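Local coordinates for type IV pilus secretin PilQ family protein (Vibrio cholerae, PDB 6W6M) that probably forms the outer-membrane secretin channel through which the type IV competence pilus passes, as a ring of fourteen subunits, at residues 319-324 with 474-479; 325-330 with 482-487; 420-425 with 460-465; 488-493 with 497-502; 504-509 with 560-565. All coordinates share one frame; numbering follows the deposited sequence.

Contact 1 (319-324 with 474-479); sequences KQVQIE and NRLVLD
V321 and L476 meet through single methyl groups, V321 CG2 lying 4.2 Å from L476 CD1. Two residues further along both strands, I323 and L478 repeat the contact: I323 CG1 comes to 4.3 Å from L478 CD2. In I323 it is the CG1 methylene that faces the leucine, while CD1 turns toward V321 on its own strand. In L478 the extended branch is CD1 (chi2 174°); the other methyl, CD2, turns toward I323. These four aliphatic side chains are the dense part of the contact, and they are buried. I470 and P468 of strand 456-471 close in beside them, I470 touching both V321 and L476. The backbones stay well apart, the CA atoms of V321 and L476 being 9.5 Å from each other, and the joining is done by side chains alone. The polar residues K319, Q320, Q322, E324 and N474 make a looser setting. K319 and N474, at the loop ends of the two segments, are exposed, and Q320, Q322 and E324 alternate with the apolar pair on their strand. Q320 reaches a neighbouring subunit, where OE1 makes a weak hydrogen bond to the backbone of L511. Two sheets packed face to face through alternating aliphatic residues are consistent with the double-walled beta barrel of secretins.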
# COMPACT_ATOMS: atom_id res chain seq x y z
N LYS A 319 -36.82 -36.82 23.39
CA LYS A 319 -36.73 -36.81 24.84
C LYS A 319 -36.08 -35.52 25.33
O LYS A 319 -35.47 -34.77 24.57
CB LYS A 319 -35.93 -38.01 25.33
CG LYS A 319 -36.57 -39.35 25.08
CD LYS A 319 -37.81 -39.50 25.90
CE LYS A 319 -38.29 -40.93 25.88
NZ LYS A 319 -37.32 -41.85 26.51
N GLN A 320 -36.18 -35.28 26.63
CA GLN A 320 -35.58 -34.12 27.27
C GLN A 320 -34.77 -34.55 28.47
O GLN A 320 -35.15 -35.49 29.18
CB GLN A 320 -36.64 -33.12 27.70
CG GLN A 320 -37.35 -32.48 26.56
CD GLN A 320 -38.42 -31.57 27.03
OE1 GLN A 320 -38.80 -30.64 26.34
NE2 GLN A 320 -38.94 -31.84 28.21
N VAL A 321 -33.66 -33.87 28.70
CA VAL A 321 -32.71 -34.21 29.75
C VAL A 321 -32.50 -33.00 30.64
O VAL A 321 -32.53 -31.86 30.18
CB VAL A 321 -31.37 -34.70 29.16
CG1 VAL A 321 -30.37 -34.94 30.25
CG2 VAL A 321 -31.57 -35.96 28.38
N GLN A 322 -32.27 -33.27 31.92
CA GLN A 322 -31.97 -32.27 32.93
C GLN A 322 -30.58 -32.52 33.48
O GLN A 322 -30.30 -33.60 33.97
CB GLN A 322 -33.01 -32.34 34.04
CG GLN A 322 -32.81 -31.35 35.16
CD GLN A 322 -33.75 -31.61 36.31
OE1 GLN A 322 -34.80 -32.23 36.13
NE2 GLN A 322 -33.38 -31.15 37.50
N ILE A 323 -29.71 -31.51 33.40
CA ILE A 323 -28.31 -31.66 33.79
C ILE A 323 -28.00 -30.70 34.93
O ILE A 323 -28.38 -29.53 34.89
CB ILE A 323 -27.34 -31.44 32.60
CG1 ILE A 323 -27.53 -32.52 31.54
CG2 ILE A 323 -25.90 -31.47 33.06
CD1 ILE A 323 -28.35 -32.10 30.38
N GLU A 324 -27.34 -31.21 35.96
CA GLU A 324 -27.00 -30.39 37.11
C GLU A 324 -25.57 -30.58 37.60
O GLU A 324 -25.19 -31.66 38.03
CB GLU A 324 -27.96 -30.64 38.27
CG GLU A 324 -27.69 -29.75 39.46
CD GLU A 324 -28.68 -29.97 40.59
OE1 GLU A 324 -29.56 -30.84 40.44
OE2 GLU A 324 -28.58 -29.26 41.61
N ASN A 474 -30.14 -47.21 29.13
CA ASN A 474 -30.40 -46.30 30.25
C ASN A 474 -29.12 -45.58 30.70
O ASN A 474 -28.70 -45.66 31.85
CB ASN A 474 -31.03 -47.06 31.42
CG ASN A 474 -32.06 -46.26 32.16
OD1 ASN A 474 -32.89 -45.58 31.56
ND2 ASN A 474 -32.01 -46.32 33.48
N ARG A 475 -28.51 -44.85 29.76
CA ARG A 475 -27.23 -44.20 30.01
C ARG A 475 -27.11 -42.95 29.16
O ARG A 475 -27.77 -42.82 28.13
CB ARG A 475 -26.06 -45.13 29.70
CG ARG A 475 -25.77 -46.16 30.74
CD ARG A 475 -24.69 -47.07 30.22
NE ARG A 475 -24.21 -48.01 31.21
CZ ARG A 475 -23.24 -48.88 30.97
NH1 ARG A 475 -22.84 -49.71 31.92
NH2 ARG A 475 -22.65 -48.90 29.78
N LEU A 476 -26.23 -42.04 29.58
CA LEU A 476 -25.98 -40.79 28.88
C LEU A 476 -24.51 -40.64 28.55
O LEU A 476 -23.64 -41.04 29.33
CB LEU A 476 -26.41 -39.59 29.72
CG LEU A 476 -27.86 -39.13 29.91
CD1 LEU A 476 -28.51 -38.88 28.59
CD2 LEU A 476 -28.65 -40.09 30.75
N VAL A 477 -24.23 -40.06 27.39
CA VAL A 477 -22.89 -39.61 27.02
C VAL A 477 -22.94 -38.09 27.02
O VAL A 477 -23.73 -37.50 26.28
CB VAL A 477 -22.44 -40.15 25.66
CG1 VAL A 477 -21.11 -39.56 25.28
CG2 VAL A 477 -22.36 -41.65 25.67
N LEU A 478 -22.12 -37.45 27.85
CA LEU A 478 -22.15 -36.00 28.00
C LEU A 478 -20.86 -35.38 27.51
O LEU A 478 -19.78 -35.79 27.92
CB LEU A 478 -22.38 -35.62 29.47
CG LEU A 478 -23.71 -35.99 30.14
CD1 LEU A 478 -23.65 -35.65 31.60
CD2 LEU A 478 -24.88 -35.29 29.49
N ASP A 479 -20.99 -34.37 26.64
CA ASP A 479 -19.85 -33.46 26.30
C ASP A 479 -19.92 -32.20 27.17
O ASP A 479 -20.84 -31.40 26.96
CB ASP A 479 -19.87 -33.08 24.82
CG ASP A 479 -19.37 -34.19 23.90
OD1 ASP A 479 -18.66 -35.09 24.40
OD2 ASP A 479 -19.69 -34.14 22.70

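Contact 2 (325-330 with 482-487); sequences ARIVTV and VTQDRR
I327 sits between two residues of strand 482-484 and touches each with a different branch. Its CD1 lies 3.7 Å from V482 CG1, while CG2 lies 3.6 Å from Q484 NE2. With CG1 beside the backbone N and the chain then extended (chi1 -66°), the two methyls diverge, and I327 and each partner run past each other in opposite directions. A325 adds a lighter touch, its CB standing 4.4 Å from V482 CG2. Further out, the Q484 amide, stretched straight from its strand, is steadied by a weak hydrogen bond from NE2 to Q504 OE1. V482 is backed by L464 and I506, and I327 by L560 and I562. The I327 backbone is bonded to S422 of the adjacent strand. The strand axes pass at 9.1 Å with a crossing angle of -39°, a separation and twist that fit two beta sheets stacked in layers, here probably the two walls of the secretin barrel.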
# COMPACT_ATOMS: atom_id res chain seq x y z
N ALA A 325 -24.79 -29.51 37.52
CA ALA A 325 -23.41 -29.51 37.97
C ALA A 325 -23.31 -29.00 39.40
O ALA A 325 -24.18 -28.30 39.89
CB ALA A 325 -22.53 -28.67 37.04
N ARG A 326 -22.23 -29.37 40.08
CA ARG A 326 -22.04 -28.95 41.46
C ARG A 326 -20.57 -28.75 41.76
O ARG A 326 -19.78 -29.69 41.67
CB ARG A 326 -22.63 -29.98 42.43
CG ARG A 326 -22.95 -29.42 43.76
CD ARG A 326 -23.23 -30.50 44.76
NE ARG A 326 -23.81 -29.96 45.98
CZ ARG A 326 -23.52 -30.39 47.19
NH1 ARG A 326 -22.64 -31.37 47.35
NH2 ARG A 326 -24.09 -29.84 48.25
N ILE A 327 -20.19 -27.54 42.14
CA ILE A 327 -18.81 -27.19 42.42
C ILE A 327 -18.69 -26.89 43.90
O ILE A 327 -19.42 -26.03 44.42
CB ILE A 327 -18.35 -25.99 41.58
CG1 ILE A 327 -18.33 -26.35 40.11
CG2 ILE A 327 -16.98 -25.52 42.02
CD1 ILE A 327 -18.15 -25.19 39.20
N VAL A 328 -17.79 -27.59 44.58
CA VAL A 328 -17.63 -27.46 46.03
C VAL A 328 -16.17 -27.15 46.35
O VAL A 328 -15.27 -27.76 45.78
CB VAL A 328 -18.08 -28.74 46.76
CG1 VAL A 328 -18.01 -28.55 48.24
CG2 VAL A 328 -19.47 -29.12 46.35
N THR A 329 -15.95 -26.21 47.26
CA THR A 329 -14.58 -25.94 47.69
C THR A 329 -14.51 -25.69 49.19
O THR A 329 -15.41 -25.08 49.77
CB THR A 329 -13.96 -24.76 46.95
OG1 THR A 329 -12.57 -24.69 47.26
CG2 THR A 329 -14.60 -23.47 47.34
N VAL A 330 -13.43 -26.17 49.81
CA VAL A 330 -13.21 -26.08 51.25
C VAL A 330 -11.79 -25.62 51.51
O VAL A 330 -10.84 -26.09 50.88
CB VAL A 330 -13.48 -27.44 51.94
CG1 VAL A 330 -13.12 -27.38 53.39
CG2 VAL A 330 -14.93 -27.84 51.79
N VAL A 482 -17.44 -26.96 32.25
CA VAL A 482 -17.91 -26.26 33.49
C VAL A 482 -16.82 -25.30 33.97
O VAL A 482 -15.71 -25.78 34.23
CB VAL A 482 -18.26 -27.27 34.59
CG1 VAL A 482 -18.73 -26.59 35.87
CG2 VAL A 482 -19.28 -28.30 34.13
N THR A 483 -17.11 -23.99 34.08
CA THR A 483 -16.09 -23.04 34.51
C THR A 483 -16.59 -22.17 35.65
O THR A 483 -17.80 -21.99 35.83
CB THR A 483 -15.60 -22.12 33.38
OG1 THR A 483 -16.45 -20.98 33.27
CG2 THR A 483 -15.56 -22.83 32.05
N GLN A 484 -15.64 -21.58 36.37
CA GLN A 484 -15.94 -20.62 37.43
C GLN A 484 -14.80 -19.60 37.52
O GLN A 484 -13.84 -19.84 38.24
CB GLN A 484 -16.12 -21.32 38.75
CG GLN A 484 -16.67 -20.44 39.82
CD GLN A 484 -16.78 -21.13 41.13
OE1 GLN A 484 -17.63 -20.80 41.94
NE2 GLN A 484 -15.93 -22.11 41.35
N ASP A 485 -14.93 -18.47 36.84
CA ASP A 485 -13.89 -17.44 36.81
C ASP A 485 -14.34 -16.20 37.55
O ASP A 485 -15.53 -15.97 37.77
CB ASP A 485 -13.53 -17.07 35.37
CG ASP A 485 -13.38 -18.27 34.48
OD1 ASP A 485 -12.89 -19.31 34.94
OD2 ASP A 485 -13.77 -18.16 33.30
N ARG A 486 -13.36 -15.38 37.92
CA ARG A 486 -13.59 -14.13 38.63
C ARG A 486 -12.65 -13.06 38.12
O ARG A 486 -11.74 -13.34 37.35
CB ARG A 486 -13.32 -14.32 40.12
CG ARG A 486 -14.29 -15.22 40.85
CD ARG A 486 -13.80 -15.46 42.27
NE ARG A 486 -12.53 -16.18 42.28
CZ ARG A 486 -11.88 -16.52 43.38
NH1 ARG A 486 -12.36 -16.20 44.58
NH2 ARG A 486 -10.73 -17.18 43.29
N ARG A 487 -12.87 -11.83 38.56
CA ARG A 487 -12.03 -10.71 38.17
C ARG A 487 -10.91 -10.60 39.19
O ARG A 487 -11.17 -10.62 40.40
CB ARG A 487 -12.85 -9.43 38.10
CG ARG A 487 -12.05 -8.18 38.01
CD ARG A 487 -12.86 -6.98 38.39
NE ARG A 487 -12.09 -5.76 38.28
CZ ARG A 487 -12.54 -4.56 38.62
NH1 ARG A 487 -13.77 -4.42 39.08
NH2 ARG A 487 -11.76 -3.50 38.49

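Contact 3 (420-425 with 460-465); sequences IISSPR and AVLSLK
The pyrrolidine ring of P424 meets L464 roughly edge-on, at its CG corner, which lies 4.2 Å from L464 CB. I436 of strand 434-444 also packs on the proline. L464 presents the base of its side chain to the ring. The second touch is of mixed character: S422 OG stands 3.8 Å from L462 CD1, a hydroxyl against a methyl. The hydroxyl occupies the crowded position between backbone N and carbonyl carbon (chi1 64°), while L462 carries CG opposite its own N (chi1 158°), and this brings the two ends together. Q484 of strand 475-493 touches both S422 and L462 and so bridges the contact. All four touching residues are buried, although the CA atoms of P424 and L464 are still 7.0 Å apart. Residues 420-425 also form an antiparallel ladder with a strand of a neighbouring subunit, so their sheet continues across the interface. A sheet running on from subunit to subunit, with a second sheet packed against it, is consistent with the secretin barrel, in which each chain gives strands to two walls.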
# COMPACT_ATOMS: atom_id res chain seq x y z
N ILE A 420 -17.55 -23.05 50.05
CA ILE A 420 -18.42 -22.49 49.02
C ILE A 420 -19.03 -23.61 48.19
O ILE A 420 -18.37 -24.61 47.91
CB ILE A 420 -17.65 -21.51 48.11
CG1 ILE A 420 -17.22 -20.29 48.91
CG2 ILE A 420 -18.49 -21.07 46.96
CD1 ILE A 420 -16.25 -19.42 48.19
N ILE A 421 -20.30 -23.43 47.81
CA ILE A 421 -21.04 -24.38 46.99
C ILE A 421 -21.77 -23.62 45.89
O ILE A 421 -22.43 -22.62 46.16
CB ILE A 421 -22.06 -25.18 47.82
CG1 ILE A 421 -21.36 -26.07 48.82
CG2 ILE A 421 -22.96 -26.00 46.93
CD1 ILE A 421 -22.27 -26.66 49.82
N SER A 422 -21.68 -24.11 44.65
CA SER A 422 -22.47 -23.52 43.58
C SER A 422 -22.97 -24.62 42.65
O SER A 422 -22.23 -25.54 42.34
CB SER A 422 -21.68 -22.48 42.79
OG SER A 422 -20.58 -23.04 42.12
N SER A 423 -24.22 -24.52 42.21
CA SER A 423 -24.81 -25.55 41.36
C SER A 423 -25.75 -24.95 40.32
O SER A 423 -26.89 -24.57 40.64
CB SER A 423 -25.53 -26.59 42.20
OG SER A 423 -26.62 -26.02 42.88
N PRO A 424 -25.33 -24.87 39.06
CA PRO A 424 -26.27 -24.55 37.97
C PRO A 424 -27.04 -25.75 37.42
O PRO A 424 -26.59 -26.89 37.57
CB PRO A 424 -25.37 -23.92 36.91
CG PRO A 424 -24.03 -24.46 37.18
CD PRO A 424 -23.93 -24.71 38.64
N ARG A 425 -28.18 -25.53 36.78
CA ARG A 425 -28.98 -26.59 36.18
C ARG A 425 -29.47 -26.15 34.81
O ARG A 425 -29.56 -24.96 34.52
CB ARG A 425 -30.20 -26.96 37.01
CG ARG A 425 -30.03 -26.94 38.47
CD ARG A 425 -31.29 -26.45 39.12
NE ARG A 425 -32.46 -27.13 38.61
CZ ARG A 425 -33.69 -26.90 39.04
NH1 ARG A 425 -34.72 -27.56 38.53
NH2 ARG A 425 -33.89 -26.01 39.99
N ALA A 460 -15.82 -13.44 32.49
CA ALA A 460 -15.47 -13.95 33.81
C ALA A 460 -16.78 -14.39 34.44
O ALA A 460 -17.44 -13.60 35.12
CB ALA A 460 -14.74 -12.91 34.63
N VAL A 461 -17.18 -15.63 34.19
CA VAL A 461 -18.51 -16.13 34.49
C VAL A 461 -18.41 -17.47 35.20
O VAL A 461 -17.39 -18.15 35.17
CB VAL A 461 -19.38 -16.27 33.22
CG1 VAL A 461 -19.62 -14.93 32.58
CG2 VAL A 461 -18.73 -17.21 32.24
N LEU A 462 -19.49 -17.82 35.91
CA LEU A 462 -19.74 -19.22 36.33
C LEU A 462 -20.70 -19.87 35.33
O LEU A 462 -21.87 -19.49 35.31
CB LEU A 462 -20.34 -19.20 37.74
CG LEU A 462 -21.14 -20.45 38.14
CD1 LEU A 462 -20.21 -21.56 38.60
CD2 LEU A 462 -22.14 -20.11 39.22
N SER A 463 -20.20 -20.80 34.51
CA SER A 463 -20.94 -21.25 33.35
C SER A 463 -20.97 -22.76 33.22
O SER A 463 -20.04 -23.47 33.61
CB SER A 463 -20.36 -20.67 32.07
OG SER A 463 -19.05 -21.13 31.84
N LEU A 464 -22.07 -23.24 32.65
CA LEU A 464 -22.24 -24.64 32.26
C LEU A 464 -22.62 -24.71 30.79
O LEU A 464 -23.53 -24.02 30.34
CB LEU A 464 -23.31 -25.32 33.10
CG LEU A 464 -23.65 -26.77 32.77
CD1 LEU A 464 -22.47 -27.67 32.97
CD2 LEU A 464 -24.83 -27.23 33.59
N LYS A 465 -21.92 -25.57 30.05
CA LYS A 465 -22.11 -25.74 28.61
C LYS A 465 -22.16 -27.23 28.31
O LYS A 465 -21.19 -27.94 28.59
CB LYS A 465 -20.97 -25.10 27.85
CG LYS A 465 -21.38 -24.26 26.70
CD LYS A 465 -20.21 -23.43 26.25
CE LYS A 465 -19.66 -22.66 27.42
NZ LYS A 465 -20.71 -21.85 28.10

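Contact 4 (488-493 with 497-502); sequences GETVKT and EAVSID
E489 O is gripped twice by S500. The hydroxyl OG donates to it at 2.7 Å and the backbone N of S500 at 2.9 Å, the latter nearly along the C=O axis and the former at a C=O...donor angle of 128°. S500 OG can take part because it turns in between its own backbone N and carbonyl carbon (chi1 64°). On one flank, G488 N bonds to S500 O at 2.7 Å; nearer the turn, A498 N bonds to V491 O at 3.1 Å. Side chains reinforce the pairing: T493 CG2 rests 3.9 Å from A498 CB, and the side chains of T490 and V499 cross, with T490 CG2 4.1 Å from V499 CG2. E497 CB lies 3.4 Å from V491 O, and the chain then runs on extended. K492 and E497 face each other with K492 NZ and E497 OE2 6.0 Å apart, a distance at which opposite charges would act only weakly. The polar end of E489 leaves the contact for a salt bridge with R487 of a neighbouring subunit, and D502 OD1 is bonded to T440 of that same subunit. Two antiparallel strands joined by a short connection make this a beta hairpin, its two arms belonging to the sheet that probably builds the inner, gate-forming wall of the secretin.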
# COMPACT_ATOMS: atom_id res chain seq x y z
N GLY A 488 -9.68 -10.51 38.72
CA GLY A 488 -8.52 -10.47 39.56
C GLY A 488 -7.94 -9.08 39.70
O GLY A 488 -8.61 -8.06 39.51
N GLU A 489 -6.65 -9.03 40.04
CA GLU A 489 -5.97 -7.77 40.24
C GLU A 489 -5.73 -7.07 38.91
O GLU A 489 -5.91 -7.64 37.84
CB GLU A 489 -4.64 -7.99 40.95
CG GLU A 489 -4.79 -8.47 42.36
CD GLU A 489 -3.47 -8.76 43.02
OE1 GLU A 489 -2.44 -8.76 42.31
OE2 GLU A 489 -3.46 -8.98 44.25
N THR A 490 -5.32 -5.81 39.00
CA THR A 490 -5.01 -5.00 37.82
C THR A 490 -3.50 -4.90 37.72
O THR A 490 -2.85 -4.25 38.54
CB THR A 490 -5.69 -3.64 37.90
OG1 THR A 490 -5.24 -2.95 39.08
CG2 THR A 490 -7.18 -3.78 37.95
N VAL A 491 -2.94 -5.61 36.75
CA VAL A 491 -1.51 -5.66 36.49
C VAL A 491 -1.09 -4.52 35.57
O VAL A 491 -1.93 -3.83 34.99
CB VAL A 491 -1.11 -7.02 35.91
CG1 VAL A 491 -1.37 -8.09 36.93
CG2 VAL A 491 -1.86 -7.31 34.64
N LYS A 492 0.23 -4.35 35.42
CA LYS A 492 0.83 -3.27 34.59
C LYS A 492 1.21 -3.83 33.22
O LYS A 492 1.90 -4.86 33.17
CB LYS A 492 2.06 -2.70 35.30
CG LYS A 492 1.79 -1.95 36.59
CD LYS A 492 3.05 -1.43 37.25
CE LYS A 492 2.77 -0.66 38.53
NZ LYS A 492 4.03 -0.19 39.16
N THR A 493 0.77 -3.16 32.15
CA THR A 493 1.06 -3.60 30.75
C THR A 493 1.61 -2.41 29.95
O THR A 493 0.85 -1.45 29.75
CB THR A 493 -0.18 -4.18 30.07
OG1 THR A 493 -0.96 -3.09 29.56
CG2 THR A 493 -1.03 -5.04 30.97
N GLU A 497 -2.29 -0.17 32.07
CA GLU A 497 -2.72 -1.22 32.98
C GLU A 497 -3.88 -1.97 32.36
O GLU A 497 -4.51 -1.50 31.41
CB GLU A 497 -3.12 -0.66 34.34
CG GLU A 497 -1.97 -0.09 35.09
CD GLU A 497 -2.39 0.51 36.40
OE1 GLU A 497 -3.61 0.65 36.61
OE2 GLU A 497 -1.50 0.84 37.21
N ALA A 498 -4.16 -3.14 32.91
CA ALA A 498 -5.27 -3.97 32.45
C ALA A 498 -5.68 -4.88 33.60
O ALA A 498 -5.01 -4.93 34.63
CB ALA A 498 -4.89 -4.73 31.18
N VAL A 499 -6.76 -5.63 33.41
CA VAL A 499 -7.36 -6.44 34.45
C VAL A 499 -7.06 -7.90 34.16
O VAL A 499 -7.18 -8.34 33.02
CB VAL A 499 -8.88 -6.21 34.54
CG1 VAL A 499 -9.46 -6.89 35.75
CG2 VAL A 499 -9.20 -4.75 34.56
N SER A 500 -6.67 -8.65 35.19
CA SER A 500 -6.41 -10.07 35.06
C SER A 500 -7.59 -10.88 35.59
O SER A 500 -8.47 -10.36 36.26
CB SER A 500 -5.12 -10.45 35.79
OG SER A 500 -5.23 -10.22 37.18
N ILE A 501 -7.60 -12.17 35.28
CA ILE A 501 -8.72 -13.05 35.57
C ILE A 501 -8.22 -14.29 36.28
O ILE A 501 -7.17 -14.83 35.93
CB ILE A 501 -9.47 -13.43 34.27
CG1 ILE A 501 -10.13 -12.19 33.66
CG2 ILE A 501 -10.51 -14.50 34.51
CD1 ILE A 501 -10.65 -12.38 32.28
N ASP A 502 -8.97 -14.75 37.29
CA ASP A 502 -8.68 -15.99 38.01
C ASP A 502 -9.68 -17.07 37.61
O ASP A 502 -10.88 -16.86 37.70
CB ASP A 502 -8.77 -15.76 39.51
CG ASP A 502 -7.63 -14.94 40.04
OD1 ASP A 502 -6.63 -14.76 39.32
OD2 ASP A 502 -7.73 -14.45 41.18

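Contact 5 (504-509 with 560-565); sequences QRIGTQ and LLIFVT
I506 and I562 run past each other in opposite directions, and the branch of one meets the tip of the other: I506 CG2 is 3.5 Å from I562 CD1. The touching methyl of I506 is the one wedged between its backbone N and carbonyl carbon. I562 has CG1 beside its N and its chain extended (chi2 169°), which pushes CD1 forward to meet it. Q504 and L560 approach from opposite directions instead. The glutamine, straight beyond CG (chi2 177°), brings its amide up to the leucine's fork. Both L560 methyls lie on one side of the amide plane, Q504 OE1 being 3.9 Å from CD1 and NE2 4.1 Å from CD2. The two touching strand parts point 37° apart and belong to different sheets, an arrangement consistent with the layered walls of the secretin barrel, where each wall carries its own strands from every subunit. Beyond its own sheet the Q504 amide is hydrogen-bonded through NE2 to Q438 OE1 of a neighbouring subunit, which would help to hold the rotation of the amide against the leucine. Behind the isoleucines, L520 of strand 518-534 touches both I506 and I562. R505, on the alternate face of its strand, forms a salt bridge with E441 of the same neighbouring subunit.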
# COMPACT_ATOMS: atom_id res chain seq x y z
N GLN A 504 -11.01 -21.38 37.00
CA GLN A 504 -11.08 -22.82 37.24
C GLN A 504 -11.89 -23.43 36.12
O GLN A 504 -12.99 -22.97 35.85
CB GLN A 504 -11.75 -23.17 38.56
CG GLN A 504 -11.01 -22.75 39.77
CD GLN A 504 -11.77 -23.06 41.03
OE1 GLN A 504 -12.99 -23.15 41.02
NE2 GLN A 504 -11.05 -23.22 42.12
N ARG A 505 -11.35 -24.44 35.45
CA ARG A 505 -11.99 -24.97 34.25
C ARG A 505 -11.83 -26.47 34.18
O ARG A 505 -10.81 -27.03 34.58
CB ARG A 505 -11.40 -24.34 32.99
CG ARG A 505 -11.82 -22.92 32.78
CD ARG A 505 -11.04 -22.23 31.71
NE ARG A 505 -11.42 -20.82 31.66
CZ ARG A 505 -10.80 -19.90 30.93
NH1 ARG A 505 -9.76 -20.21 30.18
NH2 ARG A 505 -11.22 -18.64 30.97
N ILE A 506 -12.85 -27.13 33.64
CA ILE A 506 -12.77 -28.55 33.35
C ILE A 506 -13.63 -28.83 32.12
O ILE A 506 -14.75 -28.33 31.99
CB ILE A 506 -13.18 -29.40 34.58
CG1 ILE A 506 -12.96 -30.88 34.30
CG2 ILE A 506 -14.61 -29.15 34.98
CD1 ILE A 506 -13.03 -31.71 35.51
N GLY A 507 -13.07 -29.61 31.21
CA GLY A 507 -13.76 -30.01 30.00
C GLY A 507 -13.53 -31.47 29.69
O GLY A 507 -12.39 -31.92 29.67
N THR A 508 -14.59 -32.23 29.43
CA THR A 508 -14.46 -33.67 29.29
C THR A 508 -15.57 -34.24 28.42
O THR A 508 -16.47 -33.53 27.97
CB THR A 508 -14.50 -34.40 30.65
OG1 THR A 508 -15.73 -34.13 31.33
CG2 THR A 508 -13.35 -34.00 31.51
N GLN A 509 -15.49 -35.55 28.22
CA GLN A 509 -16.59 -36.36 27.73
C GLN A 509 -16.72 -37.56 28.66
O GLN A 509 -15.74 -38.26 28.89
CB GLN A 509 -16.36 -36.81 26.29
CG GLN A 509 -17.54 -37.53 25.70
CD GLN A 509 -17.36 -37.82 24.23
OE1 GLN A 509 -16.39 -37.40 23.62
NE2 GLN A 509 -18.30 -38.54 23.66
N LEU A 560 -10.99 -28.94 46.15
CA LEU A 560 -12.04 -28.58 45.17
C LEU A 560 -12.56 -29.86 44.51
O LEU A 560 -11.75 -30.75 44.22
CB LEU A 560 -11.43 -27.64 44.12
CG LEU A 560 -12.14 -27.62 42.77
CD1 LEU A 560 -13.28 -26.61 42.77
CD2 LEU A 560 -11.16 -27.32 41.65
N LEU A 561 -13.88 -29.94 44.32
CA LEU A 561 -14.52 -31.09 43.69
C LEU A 561 -15.62 -30.64 42.73
O LEU A 561 -16.30 -29.64 42.98
CB LEU A 561 -15.13 -32.04 44.72
CG LEU A 561 -14.18 -32.76 45.68
CD1 LEU A 561 -14.96 -33.51 46.70
CD2 LEU A 561 -13.28 -33.70 44.93
N ILE A 562 -15.81 -31.40 41.65
CA ILE A 562 -16.86 -31.11 40.68
C ILE A 562 -17.69 -32.37 40.44
O ILE A 562 -17.14 -33.42 40.10
CB ILE A 562 -16.28 -30.58 39.35
CG1 ILE A 562 -15.63 -29.22 39.58
CG2 ILE A 562 -17.36 -30.47 38.31
CD1 ILE A 562 -14.81 -28.72 38.44
N PHE A 563 -19.01 -32.26 40.61
CA PHE A 563 -19.96 -33.34 40.40
C PHE A 563 -20.91 -33.02 39.25
O PHE A 563 -21.14 -31.85 38.93
CB PHE A 563 -20.83 -33.60 41.64
CG PHE A 563 -20.07 -33.90 42.88
CD1 PHE A 563 -19.64 -32.88 43.70
CD2 PHE A 563 -19.83 -35.20 43.26
CE1 PHE A 563 -18.95 -33.15 44.85
CE2 PHE A 563 -19.14 -35.47 44.41
CZ PHE A 563 -18.70 -34.44 45.21
N VAL A 564 -21.51 -34.06 38.68
CA VAL A 564 -22.55 -33.88 37.67
C VAL A 564 -23.56 -35.01 37.81
O VAL A 564 -23.21 -36.14 38.18
CB VAL A 564 -21.98 -33.81 36.24
CG1 VAL A 564 -21.29 -35.09 35.86
CG2 VAL A 564 -23.06 -33.50 35.26
N THR A 565 -24.82 -34.71 37.54
CA THR A 565 -25.89 -35.71 37.59
C THR A 565 -26.98 -35.42 36.56
O THR A 565 -27.67 -34.41 36.65
CB THR A 565 -26.49 -35.79 38.99
OG1 THR A 565 -27.67 -36.60 38.97
CG2 THR A 565 -26.84 -34.43 39.52

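From the N terminus, residues 319-324 open contact 1 and 325-330 open contact 2 on one strand, and strand 475-493 closes them in the same order, so the two loops cross. Contact 3 opens and closes within both loops, bringing in strands 404-429 and 456-471; strands 320-347 and 404-429 are neighbours in one sheet and so join it to contact 2. Contact 4 follows, a hairpin closing over three intervening residues. Contact 5 comes last, in series with all the others, and runs from strand 496-513 to strand 549-568. Contacts 1, 2, 3 and 5 thus tie the two sheets together, while contact 4 pairs two strands within one of them.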